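Long-range contacts in carboxylase (Deinococcus radiodurans, PDB 5H80), which probably catalyses the ATP-dependent carboxylation of biotin on a carrier domain, as the biotin carboxylase part of a single-chain multienzyme: residues A368-V373 with K424-R429; E329-T334 with A362-Q367. One frame throughout, in Å; residues are numbered along the deposited sequence.

Contact 1: A368-V373 with K424-R429; sequences AVQARV and KVVVHR
Four backbone hydrogen bonds join Val369 to Val427 and Ala371 to Val425, each couple bonded reciprocally. Val427 N reaches Val369 O at 2.8 Å with a nearly straight N-H (168°), and Ala371 N reaches Val425 O at the same length. Between these rungs lies the non-hydrogen-bonded pair Gln370 and Val426, where the CA atoms close to 4.2 Å and CA-H...O contacts add to the ladder, among them Gln370 CA to Val425 O at 3.2 Å. The segment axes run antiparallel, at 162°.

This pairing joins two neighbouring inner strands, 367-374 and 421-429, of an antiparallel sheet; both segments fall in the biotin carboxylase C-terminal family region, with strand 264-270 on the far side of 367-374. One face, with Val369, Ala371, Val425 and Val427, receives helix 434-446; the other, with Gln370, Lys424 and Val426, faces helix 325-332.

The main side-chain encounter is on the second face. With CG anti to the backbone N (chi1 168°) and an extended chain, Gln370 brings its amide obliquely across the Lys424 methylenes, OE1 lying 3.4 Å from Lys424 CB. Its polar ends are engaged by Thr326 and Glu268, while Lys424 NZ leads away to Val323 O and a salt bridge with Glu42. Val426 CG2 approaches Gln370 OE1 at 3.6 Å. Farther along, Ala368 CB sits at the edge of the His428 ring, near its plane, 4.0 Å from CD2.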
loop_
_atom_site.group_PDB
_atom_site.type_symbol
_atom_site.label_atom_id
_atom_site.label_comp_id
_atom_site.label_asym_id
_atom_site.label_seq_id
_atom_site.Cartn_x
_atom_site.Cartn_y
_atom_site.Cartn_z
ATOM N N ALA A 368 4.761 -4.638 10.146
ATOM C CA ALA A 368 5.349 -3.740 9.088
ATOM C C ALA A 368 6.685 -3.143 9.581
ATOM O O ALA A 368 6.997 -3.155 10.836
ATOM C CB ALA A 368 4.391 -2.651 8.727
ATOM N N VAL A 369 7.495 -2.766 8.650
ATOM C CA VAL A 369 8.754 -2.082 8.919
ATOM C C VAL A 369 8.941 -0.910 7.906
ATOM O O VAL A 369 8.652 -1.016 6.727
ATOM C CB VAL A 369 9.933 -3.046 8.872
ATOM C CG1 VAL A 369 10.232 -3.716 7.504
ATOM C CG2 VAL A 369 11.240 -2.422 9.165
ATOM N N GLN A 370 9.565 0.157 8.390
ATOM C CA GLN A 370 9.999 1.262 7.587
ATOM C C GLN A 370 11.494 1.342 7.556
ATOM O O GLN A 370 12.150 1.173 8.616
ATOM C CB GLN A 370 9.475 2.619 8.139
ATOM C CG GLN A 370 10.136 3.896 7.486
ATOM C CD GLN A 370 9.406 5.162 7.802
ATOM O OE1 GLN A 370 8.416 5.517 7.149
ATOM N NE2 GLN A 370 9.873 5.901 8.781
ATOM N N ALA A 371 12.062 1.519 6.394
ATOM C CA ALA A 371 13.498 1.797 6.320
ATOM C C ALA A 371 13.676 3.270 5.775
ATOM O O ALA A 371 13.018 3.677 4.849
ATOM C CB ALA A 371 14.215 0.841 5.487
ATOM N N ARG A 372 14.559 4.063 6.429
ATOM C CA ARG A 372 14.874 5.382 5.887
ATOM C C ARG A 372 16.055 5.297 4.838
ATOM O O ARG A 372 17.239 4.939 5.183
ATOM C CB ARG A 372 15.271 6.205 7.094
ATOM C CG ARG A 372 14.149 6.322 8.212
ATOM C CD ARG A 372 14.414 7.505 9.206
ATOM N NE ARG A 372 13.512 7.494 10.393
ATOM C CZ ARG A 372 13.447 8.479 11.307
ATOM N NH1 ARG A 372 14.080 9.610 11.110
ATOM N NH2 ARG A 372 12.671 8.370 12.367
ATOM N N VAL A 373 15.731 5.608 3.601
ATOM C CA VAL A 373 16.721 5.752 2.508
ATOM C C VAL A 373 17.371 7.110 2.496
ATOM O O VAL A 373 16.629 8.112 2.324
ATOM C CB VAL A 373 16.137 5.324 1.186
ATOM C CG1 VAL A 373 17.198 5.326 0.108
ATOM C CG2 VAL A 373 15.454 3.955 1.354
ATOM N N LYS A 424 11.179 7.132 2.325
ATOM C CA LYS A 424 10.856 6.140 3.351
ATOM C C LYS A 424 10.157 4.934 2.694
ATOM O O LYS A 424 9.216 5.165 2.045
ATOM C CB LYS A 424 10.037 6.697 4.460
ATOM C CG LYS A 424 10.576 8.000 5.085
ATOM C CD LYS A 424 9.684 8.567 6.208
ATOM C CE LYS A 424 8.240 8.948 5.833
ATOM N NZ LYS A 424 7.414 9.680 6.843
ATOM N N VAL A 425 10.663 3.738 2.907
ATOM C CA VAL A 425 10.105 2.529 2.338
ATOM C C VAL A 425 9.474 1.717 3.410
ATOM O O VAL A 425 10.178 1.257 4.344
ATOM C CB VAL A 425 11.176 1.705 1.641
ATOM C CG1 VAL A 425 10.669 0.309 1.065
ATOM C CG2 VAL A 425 11.847 2.563 0.541
ATOM N N VAL A 426 8.174 1.475 3.252
ATOM C CA VAL A 426 7.384 0.807 4.283
ATOM C C VAL A 426 6.982 -0.518 3.672
ATOM O O VAL A 426 6.413 -0.522 2.556
ATOM C CB VAL A 426 6.198 1.586 4.776
ATOM C CG1 VAL A 426 5.477 0.892 5.885
ATOM C CG2 VAL A 426 6.658 3.015 5.233
ATOM N N VAL A 427 7.263 -1.588 4.392
ATOM C CA VAL A 427 6.849 -2.889 3.868
ATOM C C VAL A 427 5.945 -3.565 4.869
ATOM O O VAL A 427 6.138 -3.446 6.081
ATOM C CB VAL A 427 8.019 -3.708 3.522
ATOM C CG1 VAL A 427 7.637 -5.111 3.265
ATOM C CG2 VAL A 427 8.726 -3.168 2.289
ATOM N N HIS A 428 4.899 -4.239 4.380
ATOM C CA HIS A 428 3.809 -4.744 5.271
ATOM C C HIS A 428 3.310 -6.112 4.820
ATOM O O HIS A 428 3.337 -6.396 3.674
ATOM C CB HIS A 428 2.668 -3.805 5.269
ATOM C CG HIS A 428 1.449 -4.275 5.987
ATOM N ND1 HIS A 428 0.235 -4.443 5.330
ATOM C CD2 HIS A 428 1.195 -4.515 7.305
ATOM C CE1 HIS A 428 -0.702 -4.759 6.212
ATOM N NE2 HIS A 428 -0.133 -4.847 7.407
ATOM N N ARG A 429 3.204 -7.009 5.785
ATOM C CA ARG A 429 2.578 -8.255 5.502
ATOM C C ARG A 429 1.648 -8.684 6.589
ATOM O O ARG A 429 1.568 -8.102 7.717
ATOM C CB ARG A 429 3.618 -9.269 5.278
ATOM C CG ARG A 429 4.458 -9.566 6.454
ATOM C CD ARG A 429 5.684 -10.336 5.949
ATOM N NE ARG A 429 5.420 -11.750 5.650
ATOM C CZ ARG A 429 5.929 -12.450 4.622
ATOM N NH1 ARG A 429 6.651 -11.881 3.697
ATOM N NH2 ARG A 429 5.703 -13.755 4.538
#

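Contact 2: E329-T334 with A362-Q367. With EDO (1,2-ethanediol), chain G.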
loop_
_atom_site.group_PDB
_atom_site.type_symbol
_atom_site.label_atom_id
_atom_site.label_comp_id
_atom_site.label_asym_id
_atom_site.label_seq_id
_atom_site.Cartn_x
_atom_site.Cartn_y
_atom_site.Cartn_z
ATOM N N GLU A 329 0.518 3.337 10.441
ATOM C CA GLU A 329 -0.550 3.455 9.398
ATOM C C GLU A 329 -0.710 2.129 8.676
ATOM O O GLU A 329 -1.847 1.667 8.495
ATOM C CB GLU A 329 -0.167 4.611 8.414
ATOM C CG GLU A 329 -0.360 5.988 9.068
ATOM C CD GLU A 329 -0.346 7.141 8.033
ATOM O OE1 GLU A 329 0.291 6.985 6.979
ATOM O OE2 GLU A 329 -0.989 8.160 8.259
ATOM N N GLU A 330 0.331 1.540 8.164
ATOM C CA GLU A 330 0.179 0.348 7.316
ATOM C C GLU A 330 -0.147 -0.903 8.180
ATOM O O GLU A 330 -0.967 -1.788 7.728
ATOM C CB GLU A 330 1.421 0.194 6.452
ATOM C CG GLU A 330 1.727 1.243 5.367
ATOM C CD GLU A 330 0.609 1.497 4.531
ATOM O OE1 GLU A 330 0.059 0.504 3.957
ATOM O OE2 GLU A 330 0.136 2.606 4.495
ATOM N N TRP A 331 0.509 -1.071 9.328
ATOM C CA TRP A 331 0.131 -2.115 10.266
ATOM C C TRP A 331 -1.356 -2.036 10.679
ATOM O O TRP A 331 -2.079 -3.076 10.619
ATOM C CB TRP A 331 1.061 -2.117 11.495
ATOM C CG TRP A 331 0.764 -3.163 12.495
ATOM C CD1 TRP A 331 0.350 -4.503 12.262
ATOM C CD2 TRP A 331 0.821 -3.000 13.868
ATOM N NE1 TRP A 331 0.200 -5.149 13.443
ATOM C CE2 TRP A 331 0.530 -4.264 14.464
ATOM C CE3 TRP A 331 1.227 -1.922 14.718
ATOM C CZ2 TRP A 331 0.577 -4.471 15.827
ATOM C CZ3 TRP A 331 1.197 -2.111 16.052
ATOM C CH2 TRP A 331 0.864 -3.405 16.643
ATOM N N CYS A 332 -1.835 -0.868 11.135
ATOM C CA CYS A 332 -3.144 -0.688 11.753
ATOM C C CYS A 332 -4.245 -0.474 10.693
ATOM O O CYS A 332 -5.423 -0.595 11.004
ATOM C CB CYS A 332 -3.134 0.460 12.749
ATOM S SG CYS A 332 -2.092 0.160 14.226
ATOM N N GLY A 333 -3.885 -0.092 9.453
ATOM C CA GLY A 333 -4.837 0.351 8.430
ATOM C C GLY A 333 -5.581 1.579 8.842
ATOM O O GLY A 333 -6.795 1.519 9.144
ATOM N N THR A 334 -4.814 2.672 9.066
ATOM C CA THR A 334 -5.395 3.893 9.542
ATOM C C THR A 334 -4.579 5.004 8.847
ATOM O O THR A 334 -3.355 4.827 8.642
ATOM C CB THR A 334 -5.307 3.998 11.109
ATOM O OG1 THR A 334 -6.142 5.008 11.591
ATOM C CG2 THR A 334 -3.978 4.368 11.723
ATOM N N ALA A 362 -6.343 -5.835 22.058
ATOM C CA ALA A 362 -5.578 -6.809 21.309
ATOM C C ALA A 362 -4.926 -6.129 20.086
ATOM O O ALA A 362 -5.623 -5.335 19.401
ATOM C CB ALA A 362 -6.462 -7.967 20.840
ATOM N N PRO A 363 -3.629 -6.302 19.898
ATOM C CA PRO A 363 -3.021 -5.623 18.707
ATOM C C PRO A 363 -3.464 -6.234 17.359
ATOM O O PRO A 363 -3.806 -7.460 17.358
ATOM C CB PRO A 363 -1.527 -5.748 18.895
ATOM C CG PRO A 363 -1.240 -6.400 20.184
ATOM C CD PRO A 363 -2.600 -6.894 20.782
ATOM N N PRO A 364 -3.464 -5.453 16.262
ATOM C CA PRO A 364 -3.746 -5.923 14.920
ATOM C C PRO A 364 -2.773 -7.102 14.544
ATOM O O PRO A 364 -1.601 -7.155 14.930
ATOM C CB PRO A 364 -3.497 -4.679 14.043
ATOM C CG PRO A 364 -3.760 -3.538 14.960
ATOM C CD PRO A 364 -3.111 -4.037 16.262
ATOM N N PRO A 365 -3.258 -8.061 13.725
ATOM C CA PRO A 365 -2.339 -9.009 13.121
ATOM C C PRO A 365 -1.461 -8.355 12.053
ATOM O O PRO A 365 -1.720 -7.201 11.682
ATOM C CB PRO A 365 -3.300 -9.996 12.419
ATOM C CG PRO A 365 -4.346 -9.155 11.980
ATOM C CD PRO A 365 -4.604 -8.199 13.162
ATOM N N GLY A 366 -0.488 -9.101 11.566
ATOM C CA GLY A 366 0.447 -8.626 10.560
ATOM C C GLY A 366 1.546 -7.755 11.224
ATOM O O GLY A 366 1.743 -7.765 12.430
ATOM N N GLN A 367 2.299 -7.115 10.367
ATOM C CA GLN A 367 3.589 -6.561 10.841
ATOM C C GLN A 367 4.016 -5.655 9.757
ATOM O O GLN A 367 3.767 -5.908 8.552
ATOM C CB GLN A 367 4.618 -7.627 11.157
ATOM C CG GLN A 367 4.796 -8.694 10.078
ATOM C CD GLN A 367 5.873 -9.717 10.353
ATOM O OE1 GLN A 367 6.816 -9.485 11.121
ATOM N NE2 GLN A 367 5.751 -10.866 9.691
HETATM C C1 EDO G . -2.340 4.844 4.500
HETATM O O1 EDO G . -2.403 3.467 4.918
HETATM C C2 EDO G . -3.313 5.754 5.180
HETATM O O2 EDO G . -4.574 5.097 4.932
HETATM O O HOH W 1 -1.606 -5.496 9.698
#
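The Trp331 indole has the Pro364 ring over one face. Pro364 CD stands 3.6 Å above the indole plane, displaced toward the rim, and Pro364 CB makes a CH-pi contact 4.2 Å from the centroid of the five-membered ring, 26° off its normal. The two side chains cross at about a right angle. At the indole edge, near its plane, lies the carbonyl of Pro365, while Pro363 runs alongside the six-membered ring, its CB 3.9 Å from Trp331 CZ2. Trp331 CG is anti to the backbone N (chi1 -179°), which carries the indole out from the last turn of helix 325-332 into the proline run that leads to strand 367-374.

Polar contacts gather at the pyrrole nitrogen. Trp331 NE1 gives a weak hydrogen bond to Pro364 O at 3.1 Å, bent to 134° at the hydrogen. A water donates to both Trp331 O and Pro365 O, each 2.6 Å from it, bridging the end of the helix to the loop. Next along the helix, Cys332 SG touches Pro364 CG, and Trp253 of strand 249-256 packs against both residues.

Each proline nitrogen is closed into its ring and has no N-H to offer, which makes carbonyl oxygens the polar groups of the run 363-365; the indole N-H and the water accordingly act as donors, and apolar packing supplies the remaining attachment.

How the contacts relate
Followed from the N terminus, the chain reaches the first segment of contact 2 at the end of helix 325-332. It then passes through helices 336-344 and 349-352 and returns at 362-367, closing a loop of 27 intervening residues. Contact 1 opens at the next residue, Ala368, and closes at 424-429 after 50 residues that include strands 393-395 and 402-406. The loops therefore follow in series, neither nesting nor crossing. At their junction Gln367 N lies 2.9 Å from Arg429 O, a probable hydrogen bond. Contact 2 fastens the end of helix 325-332 to the loop entering strand 367-374, and contact 1 pairs that strand with 421-429, on which the helix also packs, Val426 CG1 lying 3.8 Å from Glu330 CG.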